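Local coordinates for protein dipeptide Epimerase (Enterococcus faecalis V583, PDB 3JVA) that belongs to the mandelate racemase/muconate lactonizing enzyme family of the enolase superfamily and holds a magnesium ion in its TIM-barrel-like C-terminal domain, at residues 57-62 / 94-98; 68-73 / 87-92. All coordinates share one frame. Numbering follows the deposited sequence.

Interaction 1 (57-62 / 94-98)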
loop_
_atom_site.group_PDB
_atom_site.type_symbol
_atom_site.label_atom_id
_atom_site.label_comp_id
_atom_site.label_asym_id
_atom_site.label_seq_id
_atom_site.Cartn_x
_atom_site.Cartn_y
_atom_site.Cartn_z
ATOM N N GLU B 57 18.010 -29.477 -14.330
ATOM C CA GLU B 57 18.874 -30.540 -13.814
ATOM C C GLU B 57 19.111 -31.640 -14.853
ATOM O O GLU B 57 18.169 -32.148 -15.460
ATOM C CB GLU B 57 18.254 -31.160 -12.555
ATOM C CG GLU B 57 18.090 -30.190 -11.386
ATOM C CD GLU B 57 19.400 -29.899 -10.677
ATOM O OE1 GLU B 57 19.619 -30.460 -9.581
ATOM O OE2 GLU B 57 20.216 -29.118 -11.214
ATOM N N THR B 58 20.375 -31.999 -15.048
ATOM C CA THR B 58 20.741 -33.049 -15.995
ATOM C C THR B 58 21.331 -34.233 -15.233
ATOM O O THR B 58 21.750 -34.094 -14.084
ATOM C CB THR B 58 21.796 -32.554 -16.995
ATOM O OG1 THR B 58 23.000 -32.220 -16.290
ATOM C CG2 THR B 58 21.295 -31.317 -17.733
ATOM N N LEU B 59 21.358 -35.402 -15.861
ATOM C CA LEU B 59 21.926 -36.566 -15.193
ATOM C C LEU B 59 23.427 -36.371 -14.970
ATOM O O LEU B 59 23.932 -36.647 -13.888
ATOM C CB LEU B 59 21.680 -37.837 -16.009
ATOM C CG LEU B 59 22.237 -39.134 -15.413
ATOM C CD1 LEU B 59 21.596 -39.405 -14.054
ATOM C CD2 LEU B 59 21.959 -40.288 -16.368
ATOM N N ALA B 60 24.136 -35.886 -15.986
ATOM C CA ALA B 60 25.581 -35.676 -15.858
ATOM C C ALA B 60 25.924 -34.679 -14.752
ATOM O O ALA B 60 26.848 -34.908 -13.959
ATOM C CB ALA B 60 26.164 -35.203 -17.191
ATOM N N GLY B 61 25.188 -33.572 -14.700
ATOM C CA GLY B 61 25.444 -32.576 -13.673
ATOM C C GLY B 61 25.067 -33.094 -12.297
ATOM O O GLY B 61 25.740 -32.822 -11.301
ATOM N N THR B 62 23.979 -33.851 -12.235
ATOM C CA THR B 62 23.523 -34.400 -10.962
ATOM C C THR B 62 24.525 -35.415 -10.420
ATOM O O THR B 62 24.819 -35.430 -9.224
ATOM C CB THR B 62 22.141 -35.052 -11.122
ATOM O OG1 THR B 62 21.202 -34.043 -11.512
ATOM C CG2 THR B 62 21.679 -35.677 -9.803
ATOM N N PHE B 94 22.567 -24.217 -6.379
ATOM C CA PHE B 94 21.342 -24.796 -6.925
ATOM C C PHE B 94 21.550 -26.179 -7.538
ATOM O O PHE B 94 22.239 -26.316 -8.549
ATOM C CB PHE B 94 20.755 -23.872 -7.992
ATOM C CG PHE B 94 19.448 -24.360 -8.563
ATOM C CD1 PHE B 94 18.295 -24.356 -7.787
ATOM C CD2 PHE B 94 19.379 -24.831 -9.870
ATOM C CE1 PHE B 94 17.078 -24.818 -8.305
ATOM C CE2 PHE B 94 18.170 -25.295 -10.402
ATOM C CZ PHE B 94 17.019 -25.289 -9.616
ATOM N N ALA B 95 20.942 -27.195 -6.930
ATOM C CA ALA B 95 21.042 -28.567 -7.413
ATOM C C ALA B 95 20.020 -29.428 -6.678
ATOM O O ALA B 95 20.378 -30.362 -5.963
ATOM C CB ALA B 95 22.449 -29.110 -7.178
ATOM N N PRO B 96 18.723 -29.130 -6.859
ATOM C CA PRO B 96 17.664 -29.894 -6.192
ATOM C C PRO B 96 17.693 -31.406 -6.403
ATOM O O PRO B 96 17.385 -32.165 -5.485
ATOM C CB PRO B 96 16.377 -29.241 -6.717
ATOM C CG PRO B 96 16.795 -28.652 -8.052
ATOM C CD PRO B 96 18.158 -28.092 -7.738
ATOM N N ALA B 97 18.055 -31.856 -7.602
ATOM C CA ALA B 97 18.106 -33.292 -7.858
ATOM C C ALA B 97 19.201 -33.941 -7.009
ATOM O O ALA B 97 18.953 -34.939 -6.335
ATOM C CB ALA B 97 18.363 -33.562 -9.337
ATOM N N ALA B 98 20.401 -33.362 -7.036
ATOM C CA ALA B 98 21.530 -33.903 -6.271
ATOM C C ALA B 98 21.290 -33.817 -4.764
ATOM O O ALA B 98 21.580 -34.758 -4.031
ATOM C CB ALA B 98 22.826 -33.172 -6.643
HETATM O O HOH W 1 21.872 -31.847 -9.706
HETATM O O HOH W 2 22.606 -27.784 -10.877
#
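A buried polar contact joins the N-terminal ends of two helices, 59-73 and 96-114, in the N-terminal domain. Its centre is the carboxylate of E57, which sits just before the first helix and reaches across to the start of the second. A97 N, a first-turn amide with no preceding helical carbonyl to bond to, donates to E57 OE1 at 2.9 Å.

Two waters complete the link. Water 1 donates to E57 OE1 (2.6 Å) and T62 OG1 (2.9 Å) and weakly accepts from A98 N (3.4 Å), while water 2 lies 2.8 Å from both E57 OE2 and F94 O. The small side chains of A97 and A98 face segment 57-62 and leave room for a close approach at T62: T62 OG1 is 3.6 Å from A97 CB, and the CA atoms of T62 and A98 are 5.1 Å apart. The F94 ring meets F94 of the second subunit, planes at about 85°.

The first helix is N-capped locally, T58 OG1 accepting from G61 N at 3.0 Å; A95, at the N-cap of the second, has no side-chain acceptor, and an acidic side chain remote in sequence binds the first-turn amide instead, within the enolase-type N-terminal domain.

Interaction 2 (68-73 / 87-92)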
loop_
_atom_site.group_PDB
_atom_site.type_symbol
_atom_site.label_atom_id
_atom_site.label_comp_id
_atom_site.label_asym_id
_atom_site.label_seq_id
_atom_site.Cartn_x
_atom_site.Cartn_y
_atom_site.Cartn_z
ATOM N N LEU B 68 30.483 -34.706 -5.363
ATOM C CA LEU B 68 31.069 -33.630 -4.568
ATOM C C LEU B 68 30.453 -33.637 -3.168
ATOM O O LEU B 68 31.173 -33.559 -2.169
ATOM C CB LEU B 68 30.837 -32.273 -5.242
ATOM C CG LEU B 68 31.604 -31.989 -6.541
ATOM C CD1 LEU B 68 31.160 -30.657 -7.128
ATOM C CD2 LEU B 68 33.107 -31.971 -6.254
ATOM N N PHE B 69 29.124 -33.732 -3.099
ATOM C CA PHE B 69 28.421 -33.769 -1.815
ATOM C C PHE B 69 28.876 -34.971 -0.983
ATOM O O PHE B 69 29.138 -34.853 0.216
ATOM C CB PHE B 69 26.904 -33.909 -2.008
ATOM C CG PHE B 69 26.229 -32.706 -2.614
ATOM C CD1 PHE B 69 26.834 -31.448 -2.610
ATOM C CD2 PHE B 69 24.935 -32.822 -3.117
ATOM C CE1 PHE B 69 26.155 -30.324 -3.092
ATOM C CE2 PHE B 69 24.245 -31.707 -3.601
ATOM C CZ PHE B 69 24.858 -30.452 -3.587
ATOM N N GLY B 70 28.944 -36.132 -1.633
ATOM C CA GLY B 70 29.329 -37.356 -0.953
ATOM C C GLY B 70 30.647 -37.290 -0.210
ATOM O O GLY B 70 30.741 -37.713 0.944
ATOM N N GLN B 71 31.671 -36.759 -0.863
ATOM C CA GLN B 71 32.979 -36.668 -0.228
ATOM C C GLN B 71 33.018 -35.623 0.878
ATOM O O GLN B 71 33.837 -35.712 1.794
ATOM C CB GLN B 71 34.053 -36.376 -1.277
ATOM C CG GLN B 71 34.229 -37.518 -2.269
ATOM C CD GLN B 71 34.415 -38.856 -1.571
ATOM O OE1 GLN B 71 35.424 -39.084 -0.903
ATOM N NE2 GLN B 71 33.433 -39.741 -1.712
ATOM N N ALA B 72 32.123 -34.643 0.804
ATOM C CA ALA B 72 32.076 -33.588 1.806
ATOM C C ALA B 72 31.308 -33.986 3.059
ATOM O O ALA B 72 31.485 -33.375 4.112
ATOM C CB ALA B 72 31.467 -32.325 1.209
ATOM N N ILE B 73 30.450 -35.000 2.961
ATOM C CA ILE B 73 29.685 -35.406 4.135
ATOM C C ILE B 73 30.220 -36.650 4.850
ATOM O O ILE B 73 29.645 -37.086 5.843
ATOM C CB ILE B 73 28.179 -35.621 3.802
ATOM C CG1 ILE B 73 28.006 -36.764 2.803
ATOM C CG2 ILE B 73 27.585 -34.331 3.247
ATOM C CD1 ILE B 73 26.537 -37.052 2.469
ATOM N N VAL B 87 26.120 -28.094 4.396
ATOM C CA VAL B 87 27.274 -28.456 3.569
ATOM C C VAL B 87 26.934 -28.440 2.082
ATOM O O VAL B 87 27.673 -27.870 1.272
ATOM C CB VAL B 87 27.803 -29.860 3.954
ATOM C CG1 VAL B 87 28.959 -30.263 3.047
ATOM C CG2 VAL B 87 28.256 -29.854 5.407
ATOM N N MET B 88 25.821 -29.068 1.714
ATOM C CA MET B 88 25.424 -29.091 0.309
ATOM C C MET B 88 25.160 -27.684 -0.227
ATOM O O MET B 88 25.521 -27.368 -1.363
ATOM C CB MET B 88 24.181 -29.965 0.115
ATOM C CG MET B 88 24.433 -31.439 0.403
ATOM S SD MET B 88 23.064 -32.487 -0.133
ATOM C CE MET B 88 21.795 -32.029 1.037
ATOM N N ASP B 89 24.534 -26.841 0.587
ATOM C CA ASP B 89 24.234 -25.474 0.173
ATOM C C ASP B 89 25.493 -24.627 0.016
ATOM O O ASP B 89 25.527 -23.725 -0.816
ATOM C CB ASP B 89 23.283 -24.801 1.170
ATOM C CG ASP B 89 21.871 -25.357 1.098
ATOM O OD1 ASP B 89 21.547 -26.071 0.121
ATOM O OD2 ASP B 89 21.081 -25.070 2.018
ATOM N N LYS B 90 26.521 -24.912 0.811
ATOM C CA LYS B 90 27.777 -24.170 0.704
ATOM C C LYS B 90 28.487 -24.556 -0.586
ATOM O O LYS B 90 29.168 -23.740 -1.205
ATOM C CB LYS B 90 28.711 -24.484 1.877
ATOM C CG LYS B 90 28.418 -23.739 3.165
ATOM C CD LYS B 90 29.497 -24.039 4.203
ATOM C CE LYS B 90 29.229 -23.348 5.536
ATOM N NZ LYS B 90 29.218 -21.861 5.425
ATOM N N ILE B 91 28.326 -25.814 -0.981
ATOM C CA ILE B 91 28.954 -26.335 -2.182
ATOM C C ILE B 91 28.249 -25.893 -3.461
ATOM O O ILE B 91 28.894 -25.425 -4.398
ATOM C CB ILE B 91 29.001 -27.887 -2.136
ATOM C CG1 ILE B 91 29.976 -28.339 -1.038
ATOM C CG2 ILE B 91 29.407 -28.448 -3.485
ATOM C CD1 ILE B 91 30.020 -29.837 -0.811
ATOM N N SER B 92 26.931 -26.042 -3.495
ATOM C CA SER B 92 26.154 -25.684 -4.678
ATOM C C SER B 92 25.005 -24.733 -4.380
ATOM O O SER B 92 24.208 -24.972 -3.474
ATOM C CB SER B 92 25.590 -26.948 -5.329
ATOM O OG SER B 92 24.698 -26.610 -6.381
#
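Helices 59-73 and 81-91 pack here through apolar side chains; the axes of segments 68-73 and 87-91 approach to 9.9 Å, with N-to-C directions 131° apart. F69 is the most covered residue of the contact. Its m chi1 swings the ring from a CA-to-CB bond that starts out sideways into the gap, where it meets M88, I91 and S92. M88, also m at chi1 and then t and m, lays its chain over one face of that ring: CG stands 3.7 Å from the F69 ring centroid, almost on the normal, a CH-pi contact, and SD is 4.0 Å from the same centroid, a Met-aromatic contact. Around the ring edge, F69 CE1 lies 3.8 Å from I91 CG2, and F69 CZ 4.0 Å from S92 CB.

Farther along, A72 leaves room for two branched residues. I91, in the extended mt rotamer, brings CD1 to 3.5 Å from A72 CB, and V87, with chi1 t, sets CG1 3.7 Å from A72 CB and 4.3 Å from I73 CG2. I73 and M88 also touch I102 of helix 96-114, while L68 and I91 pack against I52 of the second subunit.

The result is an obliquely crossing helix pair held by apolar contacts and a Met-aromatic contact, part of the helical layer that accompanies the antiparallel sheet in the enolase-type N-terminal domain.

How the interactions relate
Both contacts lie in the N-terminal domain, on the same side of the chain's centre, with their centres about 13 Å apart. Helix 59-73 serves both: its beginning takes part in interaction 1 and its C-terminal part in interaction 2. Along the chain the order is 57-62, 68-73, 87-92, 94-98, so interaction 2 falls wholly between the two segments of interaction 1. The contacts meet directly where A98 CB lies 3.7 Å from F69 CE2. Together they tie helix 59-73 to the two successive helices 81-91 and 96-114, making a three-helix cluster. Each also touches the second subunit, so this cluster contributes to the subunit interface.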